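Local atomic coordinates of cryptochrome DASH (PDB entry 2J4D), a protein that repairs cyclobutane pyrimidine dimers in single-stranded DNA using FAD and a folate light antenna, and may also serve as a blue-light photoreceptor. Residues 242-248 with 382-388; 6-10 with 257-261; 66-70 with 219-223; 115-120 with 225-230. All blocks are in the same frame, centred on the assembly; numbering follows the deposited sequence.

Contact 1 (242-248 with 382-388); sequences VTRGMRF and ELSTTGF. With FAD (flavin-adenine dinucleotide), chain C.
A single water does the polar work between these segments: it donates to Met246 O (2.7 Å) and Thr386 O (2.9 Å) and accepts from Phe248 N (3.0 Å), and no direct hydrogen bond joins the two. The axis of segment 245-248 crosses that of helical residues 382-386 at -40°, 8.9 Å away, with the CA atoms of Val242 and Thr386 5.6 Å apart. Thr386 (chi1 p) lays CG2 3.3 Å from Arg244 O; its OG1 donates to Glu382 O (2.6 Å) and accepts from Phe388 N (3.2 Å), an ST turn closing the helix as Gly387 turns to positive phi. Beyond it, Phe388 (chi1 t) packs obliquely on Phe248, centroids 5.2 Å apart and planes at 35°; Met246 CE lies 3.9 Å from Phe388 CD2. Phe388, a residue of the FAD pocket, brings CZ at its ring edge to 3.4 Å from FAD O5'. Trp467 of helix 462-467 covers Thr385 and Thr386, while strand 4-7 pairs in parallel with strand 245-248, its Val7 touching Met246 and Phe248.

Contact 2 (6-10 with 257-261); sequences RVPAL and GRVFE
Gly257 opens one turn of helix 252-265 that packs against the end of strand 4-7 and the loop after it. Its carbonyl O lies 3.4 Å from Leu10 CD1, and a CB here would sit tight against that same methyl. Next comes Arg258, whose CA is 4.8 Å from Pro8 CA and 3.9 Å from Pro8 CB. Pro8 follows a cis peptide bond and points its CA-CB bond toward the helix, CB 4.1 Å from Arg258 CB. With chi1 t and chi2 p, the Arg258 side chain runs past Val7, CD to CG1 3.9 Å, and Val7 CG1 lies over one face of the guanidinium. Phe260 offers its ring edge to Leu10 CD1, CD2 to CD1 4.2 Å. Glu261 makes the polar contact: extended through chi1 and chi2 (both t), it accepts from Ala9 N at OE2 (2.7 Å) and weakly at OE1 (3.4 Å). One turn back, Arg258 NH1 bridges to Glu261 OE1 at 2.8 Å. Arg258 NE also donates to Thr286 O, in the loop that holds FAD. A backbone NH and a guanidinium together fix the carboxylate, so a buried charge is neutralised where the N-terminal segment meets the helix.

Contact 3 (66-70 with 219-223); sequences DTILP and PTPSV
Backbone polar contacts set the register here. Segments 66-70 and 219-223 run 52° apart end to end, coming closest at Ile68 and Thr220, CA to CA 5.0 Å. The one hydrogen bond between them runs from Ile68 N to Pro219 O, 3.2 Å at 162°. Thr67 CA shares that oxygen, Pro219 O, through a CA-H...O contact at 3.5 Å, and Thr220 CA makes another to Ile68 O at 3.2 Å. Side-chain hydroxyls bond within their own segments, Thr67 OG1 (chi1 m) to Asp66 OD1 at 2.7 Å and Thr220 OG1 (chi1 p) to Pro221 O at 3.0 Å. The Thr67 rotamer brings CG2 to 3.3 Å from Pro219 O and 3.6 Å from Pro221 CD. Apolar packing continues along the strand: Leu69 CB lies 3.9 Å from Pro221 CD, and Leu69 CD1 4.2 Å from Val223 CG2, with Phe134 touching all three residues. This is the start of strand 67-74 in the parallel sheet of the photolyase alpha/beta domain, crossed by the long connection to strand 245-248. Pro219, preceded by a cis peptide bond, and Pro221 have no NH to donate, so pairing stops after one bond and Ile68 O is left with a CA-H contact.

Contact 4 (115-120 with 225-230); sequences NLLIRS and DWGDVP
Ile118 N donates to Trp226 O at 2.8 Å, the one backbone hydrogen bond between these segments; Leu117 CA adds a CA-H...O contact to the same oxygen at 3.3 Å. Arg119 (chi1 and chi2 m) folds back so that NH2 donates to Asp225 O at 2.8 Å, while NH1 donates to Ile118 O at 3.0 Å and only weakly to Asp225 O (3.3 Å). A water donates to Ile118 O (2.9 Å) and Asp228 O (2.8 Å). Strand 117-120 is an outermost strand of the five-stranded parallel sheet, order 3-2-1-4-5, of the Rossmann-like alpha/beta domain, and loop 225-230 covers its open edge. The loop bends at an Asx turn, Gly227 N to Asp225 OD1 3.0 Å; Gly227 has positive phi, and a CB there would clash with Ile118 O. Arg106 of helix 92-111 donates to Leu116 O and Gly227 O. Asn115 CB sits 3.6 Å from the centroid of the Trp226 six-membered ring, a CH-pi contact, and Asn115 OD1 accepts from Leu116 N at 2.5 Å.

Contacts 1 and 2 are buried and meet at the two-stranded parallel sheet: Arg247 O and Val7 N, 2.9 Å apart, probably hydrogen-bond, and Val7 packs on Met246 and Phe248. Contact 1 sets a strand on a helix end, contact 2 a strand end and its following loop on a helix; the first relies on apolar groups and a bridging water, the second on a neutralised carboxylate. Contacts 3 and 4, partly buried, lie in the alpha/beta domain on neighbouring strands 67-74 and 117-120, probably hydrogen-bonded through Pro70 O and Leu117 N (2.9 Å). One connecting loop serves both, through a single backbone hydrogen bond each, and Trp226 touches Leu69 and Thr220. Centres of contacts 1 and 3 are about 38 Å apart.

Contact 1 (242-248 with 382-388)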
# COMPACT_ATOMS: atom_id res chain seq x y z
N VAL A 242 -11.68 9.20 11.04
CA VAL A 242 -10.54 9.21 11.94
C VAL A 242 -10.83 10.22 13.04
O VAL A 242 -11.03 11.40 12.77
CB VAL A 242 -9.25 9.62 11.19
CG1 VAL A 242 -8.08 9.75 12.16
CG2 VAL A 242 -8.95 8.58 10.12
N THR A 243 -10.84 9.75 14.28
CA THR A 243 -11.14 10.61 15.41
C THR A 243 -9.90 11.28 16.01
O THR A 243 -9.98 12.41 16.49
CB THR A 243 -11.86 9.80 16.50
OG1 THR A 243 -11.08 8.64 16.83
CG2 THR A 243 -13.22 9.34 16.01
N ARG A 244 -8.76 10.59 15.96
CA ARG A 244 -7.50 11.11 16.51
C ARG A 244 -6.34 10.70 15.62
O ARG A 244 -6.46 9.77 14.83
CB ARG A 244 -7.22 10.51 17.88
CG ARG A 244 -8.33 10.57 18.89
CD ARG A 244 -7.77 10.11 20.22
NE ARG A 244 -6.65 10.97 20.61
CZ ARG A 244 -5.75 10.67 21.53
NH1 ARG A 244 -5.82 9.51 22.17
NH2 ARG A 244 -4.79 11.53 21.82
N GLY A 245 -5.21 11.38 15.79
CA GLY A 245 -4.02 11.04 15.02
C GLY A 245 -4.02 11.41 13.55
O GLY A 245 -4.68 12.34 13.12
N MET A 246 -3.27 10.64 12.76
CA MET A 246 -3.15 10.90 11.34
C MET A 246 -4.34 10.51 10.48
O MET A 246 -4.81 9.37 10.51
CB MET A 246 -1.90 10.21 10.80
CG MET A 246 -0.62 10.76 11.40
SD MET A 246 0.86 10.00 10.71
CE MET A 246 1.02 8.53 11.76
N ARG A 247 -4.81 11.48 9.70
CA ARG A 247 -5.93 11.30 8.80
C ARG A 247 -5.32 11.37 7.39
O ARG A 247 -5.07 12.46 6.87
CB ARG A 247 -6.94 12.43 9.03
CG ARG A 247 -8.29 12.30 8.33
CD ARG A 247 -8.17 12.54 6.84
NE ARG A 247 -9.42 13.03 6.26
CZ ARG A 247 -9.89 12.65 5.08
NH1 ARG A 247 -9.23 11.75 4.35
NH2 ARG A 247 -11.03 13.17 4.63
N PHE A 248 -5.04 10.22 6.79
CA PHE A 248 -4.47 10.17 5.44
C PHE A 248 -5.53 10.55 4.43
O PHE A 248 -6.69 10.15 4.56
CB PHE A 248 -3.95 8.76 5.14
CG PHE A 248 -2.64 8.44 5.80
CD1 PHE A 248 -1.44 8.59 5.11
CD2 PHE A 248 -2.61 7.97 7.11
CE1 PHE A 248 -0.22 8.29 5.72
CE2 PHE A 248 -1.40 7.67 7.73
CZ PHE A 248 -0.20 7.82 7.03
N GLU A 382 -3.93 2.63 17.61
CA GLU A 382 -3.56 3.53 16.51
C GLU A 382 -4.08 2.92 15.21
O GLU A 382 -4.68 3.60 14.37
CB GLU A 382 -2.04 3.69 16.41
CG GLU A 382 -1.63 4.64 15.27
CD GLU A 382 -0.13 4.81 15.11
OE1 GLU A 382 0.63 4.41 16.02
OE2 GLU A 382 0.29 5.36 14.08
N LEU A 383 -3.86 1.62 15.06
CA LEU A 383 -4.29 0.90 13.87
C LEU A 383 -5.80 0.94 13.61
O LEU A 383 -6.23 1.29 12.52
CB LEU A 383 -3.85 -0.56 13.97
CG LEU A 383 -4.33 -1.48 12.84
CD1 LEU A 383 -3.73 -1.01 11.50
CD2 LEU A 383 -3.91 -2.90 13.15
N SER A 384 -6.61 0.58 14.61
CA SER A 384 -8.05 0.57 14.41
C SER A 384 -8.65 1.98 14.28
O SER A 384 -9.72 2.15 13.70
CB SER A 384 -8.75 -0.20 15.53
OG SER A 384 -8.45 0.36 16.79
N THR A 385 -7.95 2.98 14.79
CA THR A 385 -8.41 4.36 14.73
C THR A 385 -8.00 5.10 13.46
O THR A 385 -8.76 5.92 12.94
CB THR A 385 -7.85 5.19 15.92
OG1 THR A 385 -8.19 4.53 17.15
CG2 THR A 385 -8.42 6.61 15.92
N THR A 386 -6.81 4.81 12.96
CA THR A 386 -6.29 5.51 11.78
C THR A 386 -6.00 4.65 10.55
O THR A 386 -5.88 5.18 9.45
CB THR A 386 -4.97 6.23 12.12
OG1 THR A 386 -3.98 5.24 12.42
CG2 THR A 386 -5.13 7.15 13.35
N GLY A 387 -5.87 3.34 10.73
CA GLY A 387 -5.57 2.48 9.59
C GLY A 387 -4.08 2.48 9.27
O GLY A 387 -3.65 2.03 8.21
N PHE A 388 -3.28 3.00 10.20
CA PHE A 388 -1.83 3.04 10.03
C PHE A 388 -1.14 2.65 11.34
O PHE A 388 -1.72 2.79 12.41
CB PHE A 388 -1.38 4.45 9.62
CG PHE A 388 0.09 4.56 9.30
CD1 PHE A 388 0.55 4.29 8.01
CD2 PHE A 388 1.01 4.91 10.28
CE1 PHE A 388 1.91 4.36 7.71
CE2 PHE A 388 2.39 4.99 9.98
CZ PHE A 388 2.83 4.71 8.69
PA FAD C . 9.08 4.49 5.47
O1A FAD C . 8.95 5.92 5.14
O2A FAD C . 10.00 4.05 6.54
O5B FAD C . 9.47 3.66 4.14
C5B FAD C . 9.24 4.21 2.83
C4B FAD C . 8.54 3.15 1.98
O4B FAD C . 9.37 1.99 1.93
C3B FAD C . 7.20 2.67 2.52
O3B FAD C . 6.13 3.56 2.23
C2B FAD C . 7.09 1.32 1.88
O2B FAD C . 6.51 1.31 0.60
C1B FAD C . 8.55 0.81 1.90
N9A FAD C . 8.90 -0.03 3.06
C8A FAD C . 9.53 0.35 4.23
N7A FAD C . 9.71 -0.66 5.07
C5A FAD C . 9.19 -1.75 4.42
C6A FAD C . 9.08 -3.11 4.79
N6A FAD C . 9.53 -3.62 5.93
N1A FAD C . 8.48 -3.97 3.89
C2A FAD C . 8.00 -3.49 2.69
N3A FAD C . 8.08 -2.21 2.27
C4A FAD C . 8.67 -1.38 3.17
N1 FAD C . 3.93 -2.15 4.24
C2 FAD C . 2.99 -1.98 3.25
O2 FAD C . 3.19 -1.20 2.33
N3 FAD C . 1.80 -2.72 3.32
C4 FAD C . 1.51 -3.62 4.34
O4 FAD C . 0.43 -4.24 4.35
C4X FAD C . 2.47 -3.79 5.36
N5 FAD C . 2.26 -4.67 6.43
C5X FAD C . 3.27 -4.92 7.37
C6 FAD C . 3.09 -5.89 8.36
C7 FAD C . 4.09 -6.17 9.33
C7M FAD C . 3.84 -7.23 10.37
C8 FAD C . 5.32 -5.42 9.28
C8M FAD C . 6.45 -5.64 10.27
C9 FAD C . 5.50 -4.44 8.28
C9A FAD C . 4.49 -4.17 7.31
N10 FAD C . 4.65 -3.18 6.29
C10 FAD C . 3.68 -3.03 5.28
C1' FAD C . 6.00 -2.57 6.05
C2' FAD C . 6.30 -1.24 6.76
O2' FAD C . 6.02 -1.36 8.15
C3' FAD C . 5.45 -0.12 6.17
O3' FAD C . 5.67 -0.02 4.75
C4' FAD C . 5.74 1.28 6.74
O4' FAD C . 5.46 1.32 8.14
C5' FAD C . 4.87 2.30 6.01
O5' FAD C . 5.14 3.61 6.51
P FAD C . 6.14 4.65 5.86
O1P FAD C . 5.62 4.89 4.50
O2P FAD C . 6.20 5.86 6.73
O3P FAD C . 7.59 4.03 5.91
O HOH W 1 -5.85 7.88 8.53

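Contact 2 (6-10 with 257-261)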
# COMPACT_ATOMS: atom_id res chain seq x y z
N ARG A 6 -3.94 15.93 9.30
CA ARG A 6 -4.12 15.54 7.91
C ARG A 6 -2.77 15.18 7.31
O ARG A 6 -1.78 15.87 7.57
CB ARG A 6 -4.70 16.69 7.08
CG ARG A 6 -6.21 16.83 7.08
CD ARG A 6 -6.63 17.75 5.93
NE ARG A 6 -7.68 17.14 5.10
CZ ARG A 6 -7.79 17.31 3.79
NH1 ARG A 6 -6.92 18.07 3.14
NH2 ARG A 6 -8.78 16.72 3.12
N VAL A 7 -2.71 14.11 6.53
CA VAL A 7 -1.46 13.74 5.87
C VAL A 7 -1.83 13.62 4.40
O VAL A 7 -2.65 12.78 4.04
CB VAL A 7 -0.91 12.38 6.34
CG1 VAL A 7 0.47 12.12 5.68
CG2 VAL A 7 -0.78 12.36 7.85
N PRO A 8 -1.30 14.51 3.55
CA PRO A 8 -0.37 15.61 3.88
C PRO A 8 -1.14 16.70 4.62
O PRO A 8 -2.37 16.72 4.60
CB PRO A 8 0.10 16.07 2.51
CG PRO A 8 -1.12 15.85 1.64
CD PRO A 8 -1.61 14.49 2.11
N ALA A 9 -0.43 17.62 5.26
CA ALA A 9 -1.09 18.69 6.01
C ALA A 9 -1.44 19.89 5.14
O ALA A 9 -2.04 20.86 5.60
CB ALA A 9 -0.20 19.13 7.18
N LEU A 10 -1.08 19.82 3.86
CA LEU A 10 -1.34 20.89 2.91
C LEU A 10 -2.82 21.25 2.76
O LEU A 10 -3.70 20.41 2.94
CB LEU A 10 -0.80 20.51 1.54
CG LEU A 10 0.66 20.05 1.46
CD1 LEU A 10 0.97 19.61 0.04
CD2 LEU A 10 1.59 21.19 1.88
N GLY A 257 1.47 15.43 -3.08
CA GLY A 257 1.53 16.53 -2.13
C GLY A 257 2.36 16.12 -0.93
O GLY A 257 3.11 16.94 -0.38
N ARG A 258 2.24 14.85 -0.51
CA ARG A 258 3.01 14.36 0.64
C ARG A 258 4.49 14.21 0.29
O ARG A 258 5.35 14.44 1.14
CB ARG A 258 2.43 13.03 1.14
CG ARG A 258 3.22 12.37 2.28
CD ARG A 258 3.42 13.29 3.50
NE ARG A 258 4.28 12.65 4.49
CZ ARG A 258 4.63 13.17 5.66
NH1 ARG A 258 4.18 14.37 6.03
NH2 ARG A 258 5.42 12.49 6.48
N VAL A 259 4.78 13.81 -0.95
CA VAL A 259 6.18 13.68 -1.37
C VAL A 259 6.78 15.10 -1.30
O VAL A 259 7.87 15.30 -0.78
CB VAL A 259 6.30 13.12 -2.81
CG1 VAL A 259 7.74 13.22 -3.28
CG2 VAL A 259 5.89 11.65 -2.83
N PHE A 260 6.04 16.07 -1.82
CA PHE A 260 6.50 17.46 -1.78
C PHE A 260 6.67 17.92 -0.33
O PHE A 260 7.68 18.50 0.05
CB PHE A 260 5.48 18.35 -2.48
CG PHE A 260 5.70 19.81 -2.25
CD1 PHE A 260 6.72 20.50 -2.90
CD2 PHE A 260 4.88 20.51 -1.36
CE1 PHE A 260 6.93 21.85 -2.67
CE2 PHE A 260 5.09 21.87 -1.12
CZ PHE A 260 6.11 22.54 -1.77
N GLU A 261 5.67 17.64 0.49
CA GLU A 261 5.68 18.05 1.89
C GLU A 261 6.85 17.50 2.71
O GLU A 261 7.54 18.25 3.41
CB GLU A 261 4.36 17.66 2.55
CG GLU A 261 4.25 18.05 4.00
CD GLU A 261 2.91 17.66 4.59
OE1 GLU A 261 2.72 16.47 4.92
OE2 GLU A 261 2.04 18.55 4.70

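Contact 3 (66-70 with 219-223)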
# COMPACT_ATOMS: atom_id res chain seq x y z
N ASP A 66 -6.69 5.17 -30.66
CA ASP A 66 -7.05 6.53 -31.05
C ASP A 66 -8.10 7.02 -30.07
O ASP A 66 -8.44 8.21 -30.04
CB ASP A 66 -7.56 6.62 -32.50
CG ASP A 66 -8.74 5.70 -32.78
OD1 ASP A 66 -9.67 5.62 -31.95
OD2 ASP A 66 -8.74 5.08 -33.86
N THR A 67 -8.60 6.10 -29.24
CA THR A 67 -9.63 6.41 -28.25
C THR A 67 -9.46 5.51 -27.02
O THR A 67 -9.25 4.31 -27.16
CB THR A 67 -11.03 6.19 -28.85
OG1 THR A 67 -11.13 6.91 -30.08
CG2 THR A 67 -12.10 6.69 -27.91
N ILE A 68 -9.58 6.08 -25.83
CA ILE A 68 -9.41 5.30 -24.60
C ILE A 68 -10.63 5.33 -23.70
O ILE A 68 -11.22 6.39 -23.50
CB ILE A 68 -8.23 5.81 -23.74
CG1 ILE A 68 -6.94 5.82 -24.54
CG2 ILE A 68 -8.10 4.93 -22.48
CD1 ILE A 68 -5.81 6.57 -23.85
N LEU A 69 -10.98 4.18 -23.13
CA LEU A 69 -12.09 4.11 -22.19
C LEU A 69 -11.54 3.62 -20.85
O LEU A 69 -11.36 2.42 -20.65
CB LEU A 69 -13.18 3.14 -22.68
CG LEU A 69 -14.30 2.89 -21.67
CD1 LEU A 69 -14.90 4.21 -21.21
CD2 LEU A 69 -15.38 2.01 -22.29
N PRO A 70 -11.22 4.55 -19.93
CA PRO A 70 -10.68 4.19 -18.60
C PRO A 70 -11.80 3.63 -17.73
O PRO A 70 -12.88 4.21 -17.64
CB PRO A 70 -10.15 5.52 -18.06
CG PRO A 70 -9.93 6.35 -19.31
CD PRO A 70 -11.12 6.00 -20.16
N PRO A 219 -9.56 11.47 -27.14
CA PRO A 219 -10.89 11.46 -26.54
C PRO A 219 -11.28 10.07 -26.04
O PRO A 219 -10.54 9.10 -26.23
CB PRO A 219 -11.77 11.87 -27.71
CG PRO A 219 -11.15 11.09 -28.83
CD PRO A 219 -9.64 11.25 -28.60
N THR A 220 -12.44 9.99 -25.40
CA THR A 220 -12.97 8.73 -24.91
C THR A 220 -14.14 8.42 -25.84
O THR A 220 -14.52 9.25 -26.66
CB THR A 220 -13.57 8.87 -23.51
OG1 THR A 220 -14.71 9.73 -23.58
CG2 THR A 220 -12.55 9.46 -22.54
N PRO A 221 -14.72 7.21 -25.73
CA PRO A 221 -15.85 6.92 -26.61
C PRO A 221 -17.01 7.72 -26.04
O PRO A 221 -16.89 8.29 -24.95
CB PRO A 221 -16.07 5.42 -26.42
CG PRO A 221 -14.72 4.92 -26.00
CD PRO A 221 -14.25 5.99 -25.05
N SER A 222 -18.12 7.79 -26.77
CA SER A 222 -19.27 8.51 -26.27
C SER A 222 -19.91 7.62 -25.20
O SER A 222 -20.30 6.49 -25.48
CB SER A 222 -20.27 8.78 -27.39
OG SER A 222 -21.38 9.51 -26.90
N VAL A 223 -19.99 8.12 -23.98
CA VAL A 223 -20.56 7.36 -22.88
C VAL A 223 -21.73 8.10 -22.28
O VAL A 223 -21.63 9.28 -21.95
CB VAL A 223 -19.49 7.12 -21.79
CG1 VAL A 223 -20.13 6.55 -20.53
CG2 VAL A 223 -18.42 6.17 -22.32

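Contact 4 (115-120 with 225-230)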
# COMPACT_ATOMS: atom_id res chain seq x y z
N ASN A 115 -11.91 10.54 -18.76
CA ASN A 115 -12.82 10.43 -17.63
C ASN A 115 -12.65 9.01 -17.12
O ASN A 115 -11.93 8.22 -17.73
CB ASN A 115 -14.27 10.65 -18.05
CG ASN A 115 -15.17 10.99 -16.87
OD1 ASN A 115 -14.87 10.67 -15.72
ND2 ASN A 115 -16.30 11.64 -17.15
N LEU A 116 -13.31 8.68 -16.02
CA LEU A 116 -13.22 7.34 -15.47
C LEU A 116 -14.60 6.73 -15.38
O LEU A 116 -15.48 7.26 -14.71
CB LEU A 116 -12.58 7.38 -14.07
CG LEU A 116 -12.43 6.05 -13.32
CD1 LEU A 116 -11.41 5.15 -14.02
CD2 LEU A 116 -11.98 6.35 -11.90
N LEU A 117 -14.80 5.62 -16.07
CA LEU A 117 -16.07 4.92 -16.02
C LEU A 117 -16.04 4.07 -14.76
O LEU A 117 -15.13 3.25 -14.58
CB LEU A 117 -16.24 4.03 -17.25
CG LEU A 117 -17.51 3.16 -17.24
CD1 LEU A 117 -18.73 4.05 -17.37
CD2 LEU A 117 -17.46 2.16 -18.39
N ILE A 118 -17.00 4.27 -13.87
CA ILE A 118 -17.03 3.50 -12.64
C ILE A 118 -18.24 2.57 -12.63
O ILE A 118 -19.37 3.02 -12.83
CB ILE A 118 -17.08 4.42 -11.40
CG1 ILE A 118 -15.83 5.32 -11.37
CG2 ILE A 118 -17.15 3.58 -10.13
CD1 ILE A 118 -15.76 6.22 -10.15
N ARG A 119 -18.00 1.28 -12.42
CA ARG A 119 -19.07 0.30 -12.38
C ARG A 119 -18.86 -0.61 -11.18
O ARG A 119 -17.72 -0.86 -10.78
CB ARG A 119 -19.06 -0.56 -13.65
CG ARG A 119 -19.50 0.16 -14.91
CD ARG A 119 -21.01 0.35 -14.93
NE ARG A 119 -21.46 1.04 -16.13
CZ ARG A 119 -21.44 2.37 -16.29
NH1 ARG A 119 -21.00 3.16 -15.32
NH2 ARG A 119 -21.89 2.89 -17.42
N SER A 120 -19.95 -1.07 -10.59
CA SER A 120 -19.86 -1.98 -9.45
C SER A 120 -20.11 -3.38 -9.99
O SER A 120 -21.14 -3.63 -10.61
CB SER A 120 -20.90 -1.64 -8.38
OG SER A 120 -20.53 -0.47 -7.67
N ASP A 225 -23.41 7.21 -19.36
CA ASP A 225 -23.33 7.29 -17.90
C ASP A 225 -21.97 6.83 -17.41
O ASP A 225 -21.65 5.63 -17.45
CB ASP A 225 -24.43 6.43 -17.27
CG ASP A 225 -24.42 6.48 -15.75
OD1 ASP A 225 -23.80 7.39 -15.17
OD2 ASP A 225 -25.05 5.60 -15.14
N TRP A 226 -21.17 7.78 -16.94
CA TRP A 226 -19.82 7.48 -16.45
C TRP A 226 -19.82 6.82 -15.08
O TRP A 226 -18.78 6.32 -14.64
CB TRP A 226 -18.96 8.75 -16.45
CG TRP A 226 -18.57 9.15 -17.84
CD1 TRP A 226 -19.26 9.99 -18.68
CD2 TRP A 226 -17.46 8.65 -18.59
NE1 TRP A 226 -18.65 10.03 -19.91
CE2 TRP A 226 -17.54 9.22 -19.88
CE3 TRP A 226 -16.41 7.77 -18.30
CZ2 TRP A 226 -16.61 8.93 -20.88
CZ3 TRP A 226 -15.48 7.49 -19.30
CH2 TRP A 226 -15.59 8.07 -20.57
N GLY A 227 -20.97 6.83 -14.42
CA GLY A 227 -21.11 6.20 -13.12
C GLY A 227 -20.78 7.04 -11.90
O GLY A 227 -19.86 7.86 -11.94
N ASP A 228 -21.52 6.85 -10.82
CA ASP A 228 -21.26 7.60 -9.60
C ASP A 228 -20.19 6.85 -8.82
O ASP A 228 -20.03 5.64 -8.98
CB ASP A 228 -22.50 7.67 -8.70
CG ASP A 228 -23.71 8.24 -9.40
OD1 ASP A 228 -23.53 9.02 -10.36
OD2 ASP A 228 -24.84 7.92 -8.97
N VAL A 229 -19.45 7.57 -7.98
CA VAL A 229 -18.46 6.91 -7.14
C VAL A 229 -19.35 6.21 -6.13
O VAL A 229 -20.27 6.82 -5.59
CB VAL A 229 -17.57 7.92 -6.41
CG1 VAL A 229 -16.62 7.20 -5.46
CG2 VAL A 229 -16.79 8.74 -7.43
N PRO A 230 -19.12 4.92 -5.87
CA PRO A 230 -20.00 4.27 -4.91
C PRO A 230 -19.80 4.82 -3.51
O PRO A 230 -18.81 5.49 -3.22
CB PRO A 230 -19.58 2.80 -5.01
CG PRO A 230 -18.10 2.92 -5.23
CD PRO A 230 -18.01 4.03 -6.27
O HOH W 2 -20.94 3.47 -10.47